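Local coordinates for protein glyoxylate reductase (Paecilomyces sp. J18, PDB 3WNV) that catalyses the reduction of glyoxylate, probably to glycolate with a nicotinamide cofactor, as a fungal member of the D-2-hydroxyacid dehydrogenase family, at residues K38-C43 with R69-A74; D49-I54 with K77-I82. All coordinates share one frame; numbering follows the deposited sequence.

Contact 1: residues K38-C43 with R69-A74; sequences KFLENC and RELISA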
# COMPACT_ATOMS: atom_id res chain seq x y z
N LYS A 38 3.20 4.69 -26.43
CA LYS A 38 4.60 4.84 -26.80
C LYS A 38 5.47 3.74 -26.17
O LYS A 38 6.42 3.27 -26.80
CB LYS A 38 5.10 6.21 -26.38
CG LYS A 38 6.56 6.47 -26.65
CD LYS A 38 6.82 6.69 -28.11
CE LYS A 38 8.19 7.31 -28.31
NZ LYS A 38 9.16 6.81 -27.28
N PHE A 39 5.17 3.35 -24.93
CA PHE A 39 5.89 2.24 -24.33
C PHE A 39 5.68 0.98 -25.17
O PHE A 39 6.64 0.30 -25.54
CB PHE A 39 5.53 2.03 -22.86
CG PHE A 39 6.28 0.89 -22.22
CD1 PHE A 39 7.59 1.06 -21.82
CD2 PHE A 39 5.69 -0.36 -22.08
CE1 PHE A 39 8.30 0.01 -21.27
CE2 PHE A 39 6.41 -1.43 -21.54
CZ PHE A 39 7.71 -1.23 -21.13
N LEU A 40 4.43 0.69 -25.53
CA LEU A 40 4.17 -0.50 -26.34
C LEU A 40 4.82 -0.43 -27.71
O LEU A 40 5.30 -1.45 -28.20
CB LEU A 40 2.66 -0.80 -26.44
CG LEU A 40 1.90 -1.04 -25.13
CD1 LEU A 40 0.43 -1.10 -25.41
CD2 LEU A 40 2.34 -2.31 -24.44
N GLU A 41 4.87 0.76 -28.31
CA GLU A 41 5.57 0.95 -29.58
C GLU A 41 7.07 0.66 -29.45
O GLU A 41 7.65 0.05 -30.34
CB GLU A 41 5.36 2.37 -30.12
CG GLU A 41 4.10 2.53 -30.96
CD GLU A 41 3.77 3.99 -31.27
OE1 GLU A 41 4.68 4.84 -31.16
OE2 GLU A 41 2.59 4.26 -31.60
N ASN A 42 7.68 1.09 -28.35
CA ASN A 42 9.10 0.82 -28.12
C ASN A 42 9.32 -0.68 -28.03
O ASN A 42 10.24 -1.20 -28.64
CB ASN A 42 9.59 1.47 -26.81
CG ASN A 42 9.71 2.99 -26.90
OD1 ASN A 42 9.54 3.57 -27.98
ND2 ASN A 42 10.02 3.63 -25.77
N CYS A 43 8.48 -1.36 -27.26
CA CYS A 43 8.58 -2.82 -27.13
C CYS A 43 8.53 -3.52 -28.49
O CYS A 43 9.34 -4.41 -28.80
CB CYS A 43 7.46 -3.36 -26.22
SG CYS A 43 7.59 -2.94 -24.49
N ARG A 69 -1.93 -8.25 -18.15
CA ARG A 69 -1.65 -9.32 -19.10
C ARG A 69 -1.29 -8.76 -20.48
O ARG A 69 -0.37 -9.26 -21.12
CB ARG A 69 -2.83 -10.30 -19.14
CG ARG A 69 -2.76 -11.37 -20.23
CD ARG A 69 -3.85 -12.46 -19.98
NE ARG A 69 -3.51 -13.22 -18.77
CZ ARG A 69 -2.72 -14.29 -18.78
NH1 ARG A 69 -2.19 -14.71 -19.91
NH2 ARG A 69 -2.44 -14.93 -17.64
N GLU A 70 -1.97 -7.71 -20.92
CA GLU A 70 -1.71 -7.15 -22.24
C GLU A 70 -0.30 -6.59 -22.39
O GLU A 70 0.35 -6.76 -23.42
CB GLU A 70 -2.68 -6.00 -22.50
CG GLU A 70 -2.34 -5.17 -23.74
CD GLU A 70 -3.15 -3.87 -23.81
OE1 GLU A 70 -3.99 -3.64 -22.92
OE2 GLU A 70 -2.93 -3.07 -24.74
N LEU A 71 0.14 -5.84 -21.38
CA LEU A 71 1.46 -5.24 -21.46
C LEU A 71 2.51 -6.33 -21.33
O LEU A 71 3.48 -6.35 -22.10
CB LEU A 71 1.62 -4.14 -20.39
CG LEU A 71 2.98 -3.42 -20.47
CD1 LEU A 71 2.81 -1.94 -20.08
CD2 LEU A 71 4.00 -4.09 -19.53
N ILE A 72 2.31 -7.27 -20.40
CA ILE A 72 3.28 -8.38 -20.25
C ILE A 72 3.44 -9.13 -21.56
O ILE A 72 4.57 -9.51 -21.93
CB ILE A 72 2.95 -9.29 -19.02
CG1 ILE A 72 3.24 -8.51 -17.74
CG2 ILE A 72 3.74 -10.63 -19.01
CD1 ILE A 72 2.65 -9.11 -16.51
N SER A 73 2.33 -9.28 -22.30
CA SER A 73 2.34 -10.00 -23.56
C SER A 73 3.20 -9.29 -24.62
O SER A 73 3.80 -9.94 -25.46
CB SER A 73 0.90 -10.16 -24.07
OG SER A 73 0.88 -10.95 -25.25
N ALA A 74 3.25 -7.95 -24.55
CA ALA A 74 4.10 -7.14 -25.43
C ALA A 74 5.58 -7.08 -25.03
O ALA A 74 6.42 -6.69 -25.84
CB ALA A 74 3.55 -5.70 -25.50

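Contact 2: residues D49-I54 with K77-I82; sequences DDVIAI and KSVKYI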
# COMPACT_ATOMS: atom_id res chain seq x y z
N ASP A 49 15.02 -5.26 -26.92
CA ASP A 49 15.17 -6.70 -27.17
C ASP A 49 16.31 -7.38 -26.39
O ASP A 49 16.38 -8.61 -26.32
CB ASP A 49 15.21 -6.99 -28.67
CG ASP A 49 13.81 -7.20 -29.25
OD1 ASP A 49 12.79 -6.89 -28.56
OD2 ASP A 49 13.72 -7.69 -30.39
N ASP A 50 17.19 -6.59 -25.78
CA ASP A 50 18.23 -7.14 -24.91
C ASP A 50 17.96 -6.91 -23.43
O ASP A 50 18.80 -7.20 -22.58
CB ASP A 50 19.58 -6.51 -25.26
CG ASP A 50 20.12 -7.00 -26.64
OD1 ASP A 50 20.26 -8.24 -26.88
OD2 ASP A 50 20.37 -6.12 -27.51
N VAL A 51 16.78 -6.40 -23.10
CA VAL A 51 16.50 -6.05 -21.69
C VAL A 51 16.17 -7.30 -20.88
O VAL A 51 15.18 -7.97 -21.17
CB VAL A 51 15.33 -5.09 -21.60
CG1 VAL A 51 14.91 -4.89 -20.12
CG2 VAL A 51 15.70 -3.75 -22.26
N ILE A 52 17.00 -7.62 -19.88
CA ILE A 52 16.77 -8.81 -19.04
C ILE A 52 15.99 -8.46 -17.79
O ILE A 52 15.29 -9.30 -17.22
CB ILE A 52 18.11 -9.50 -18.65
CG1 ILE A 52 17.88 -10.79 -17.84
CG2 ILE A 52 19.00 -8.58 -17.85
CD1 ILE A 52 19.19 -11.54 -17.57
N ALA A 53 16.08 -7.20 -17.35
CA ALA A 53 15.41 -6.82 -16.10
C ALA A 53 14.86 -5.41 -16.18
O ALA A 53 15.46 -4.55 -16.80
CB ALA A 53 16.36 -6.92 -14.95
N ILE A 54 13.77 -5.17 -15.46
CA ILE A 54 13.09 -3.89 -15.53
C ILE A 54 12.89 -3.40 -14.12
O ILE A 54 12.42 -4.16 -13.26
CB ILE A 54 11.69 -4.05 -16.16
CG1 ILE A 54 11.79 -4.25 -17.68
CG2 ILE A 54 10.81 -2.81 -15.84
CD1 ILE A 54 10.40 -4.61 -18.30
N LYS A 77 10.86 -11.06 -25.29
CA LYS A 77 11.14 -12.37 -24.73
C LYS A 77 12.37 -12.38 -23.81
O LYS A 77 12.51 -13.26 -22.93
CB LYS A 77 11.30 -13.35 -25.89
CG LYS A 77 11.33 -14.82 -25.57
CD LYS A 77 11.50 -15.63 -26.88
CE LYS A 77 11.46 -17.15 -26.63
NZ LYS A 77 10.10 -17.55 -26.21
N SER A 78 13.29 -11.42 -24.01
CA SER A 78 14.47 -11.31 -23.15
C SER A 78 14.16 -11.06 -21.66
O SER A 78 14.97 -11.39 -20.79
CB SER A 78 15.36 -10.19 -23.67
OG SER A 78 14.58 -9.00 -23.87
N VAL A 79 13.04 -10.42 -21.36
CA VAL A 79 12.77 -9.98 -19.97
C VAL A 79 12.60 -11.16 -19.03
O VAL A 79 11.78 -12.06 -19.27
CB VAL A 79 11.53 -9.13 -19.90
CG1 VAL A 79 11.23 -8.71 -18.42
CG2 VAL A 79 11.66 -7.91 -20.81
N LYS A 80 13.42 -11.20 -17.98
CA LYS A 80 13.37 -12.30 -17.02
C LYS A 80 12.98 -11.86 -15.63
O LYS A 80 12.61 -12.69 -14.83
CB LYS A 80 14.65 -13.12 -17.03
CG LYS A 80 14.92 -13.73 -18.40
CD LYS A 80 15.55 -15.12 -18.34
CE LYS A 80 16.83 -15.14 -17.52
NZ LYS A 80 17.74 -16.28 -17.90
N TYR A 81 13.06 -10.56 -15.36
CA TYR A 81 12.85 -10.00 -14.03
C TYR A 81 12.12 -8.67 -14.13
O TYR A 81 12.40 -7.84 -15.01
CB TYR A 81 14.18 -9.75 -13.31
CG TYR A 81 14.98 -10.99 -13.16
CD1 TYR A 81 14.73 -11.89 -12.12
CD2 TYR A 81 15.97 -11.29 -14.08
CE1 TYR A 81 15.47 -13.07 -12.02
CE2 TYR A 81 16.72 -12.46 -13.97
CZ TYR A 81 16.45 -13.34 -12.94
OH TYR A 81 17.18 -14.49 -12.84
N ILE A 82 11.21 -8.44 -13.19
CA ILE A 82 10.66 -7.11 -13.00
C ILE A 82 10.79 -6.84 -11.54
O ILE A 82 10.26 -7.59 -10.70
CB ILE A 82 9.17 -7.03 -13.36
CG1 ILE A 82 9.00 -7.25 -14.85
CG2 ILE A 82 8.58 -5.64 -12.99
CD1 ILE A 82 7.50 -7.50 -15.19

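Contact 1: residues K38-C43 with R69-A74
L71 meets F39 and L40 where two helices lie side by side in a Rossmann-like domain whose five-stranded parallel sheet is built from the N-terminal part of the chain. The axes of 38-43 and 69-74 approach to 10.3 Å, with their N-to-C directions 29° apart, a spacing at which the leucine and phenylalanine tips meet between them. From CB of L71, CG is set anti to the backbone N (chi1 -177°), which puts this branch point between the two helices. There L71 CG lies 4.2 Å from L40 CD2. Of the two methyls, L71 CD1 reaches F39 CD2 at 3.8 Å. The other, L71 CD2, comes within 4.1 Å of F39 CE2. The F39 ring also packs edge-to-face with F31 and touches L7 and I9 of strand 5-9. An alanine in place of L71 would probably open a gap beside the F39 ring and leave L40 CD2 with less to pack on. On the other branch, L40 CD1 passes 4.0 Å from E70 OE2; the carboxylate is salt-bridged through OE1 to R36. L40 CD2 rests on A74 CB at 3.8 Å, and where the two segments come closest, C43 CB sits 3.5 Å from A74 O.

Contact 2: residues D49-I54 with K77-I82
Two neighbouring parallel strands pair here, A53 alongside Y81 and I54 alongside I82, with an irregular lead-in before each. In that lead-in S78 reaches across first: its OG, in the crowded position between the backbone N and the carbonyl carbon (chi1 50°), donates to V51 O at 3.0 Å. The donor stands above the carbonyl plane, 41° out of it. Next, I52 O is gripped by two successive amides. K80 N approaches it at 2.8 Å in a nearly straight bond (166° at the hydrogen), whereas Y81 N adds a weak one at 3.2 Å. K80 departs from extended geometry, which keeps its own N and that of Y81 close together, and both face I52 O before regular pairing begins. The strands, 51-57 and 81-85, are the two ends of a beta-alpha-beta crossover in a Rossmann-like parallel sheet, with strands 5-9 and 103-105 flanking the pair. From there I54 N donates to Y81 O at 3.0 Å, and I82 CA places a CA-H...O contact on I54 O at 3.4 Å. On one face A53 CB packs against Y81 CB at 3.9 Å; helix 297-317 lies over this face, L311 touching A53 and A314 touching Y81. The Y81 ring presents its edge to I52 O, with CD2 3.8 Å from that oxygen. On the other face I54 CD1 touches V79 CG1 at 4.2 Å, while I82 leans on F67 and I104.

After strands 5-9 and 27-31, the chain enters helix 36-45, which supplies the first half of contact 1, then strand 51-57, which supplies the first half of contact 2. It next runs through helices 61-64 and 69-74, where contact 1 closes a loop of 25 intervening residues. Strand 81-85 follows and closes contact 2 over 22 residues. The two loops therefore cross, their segments alternating along the chain. Their centres lie about 13 Å apart, and they touch where C43 O packs 4.3 Å from D49 OD1. Contact 1 joins helices 36-45 and 69-74, on the I54 and I82 face of the sheet; contact 2 joins the strands that follow them.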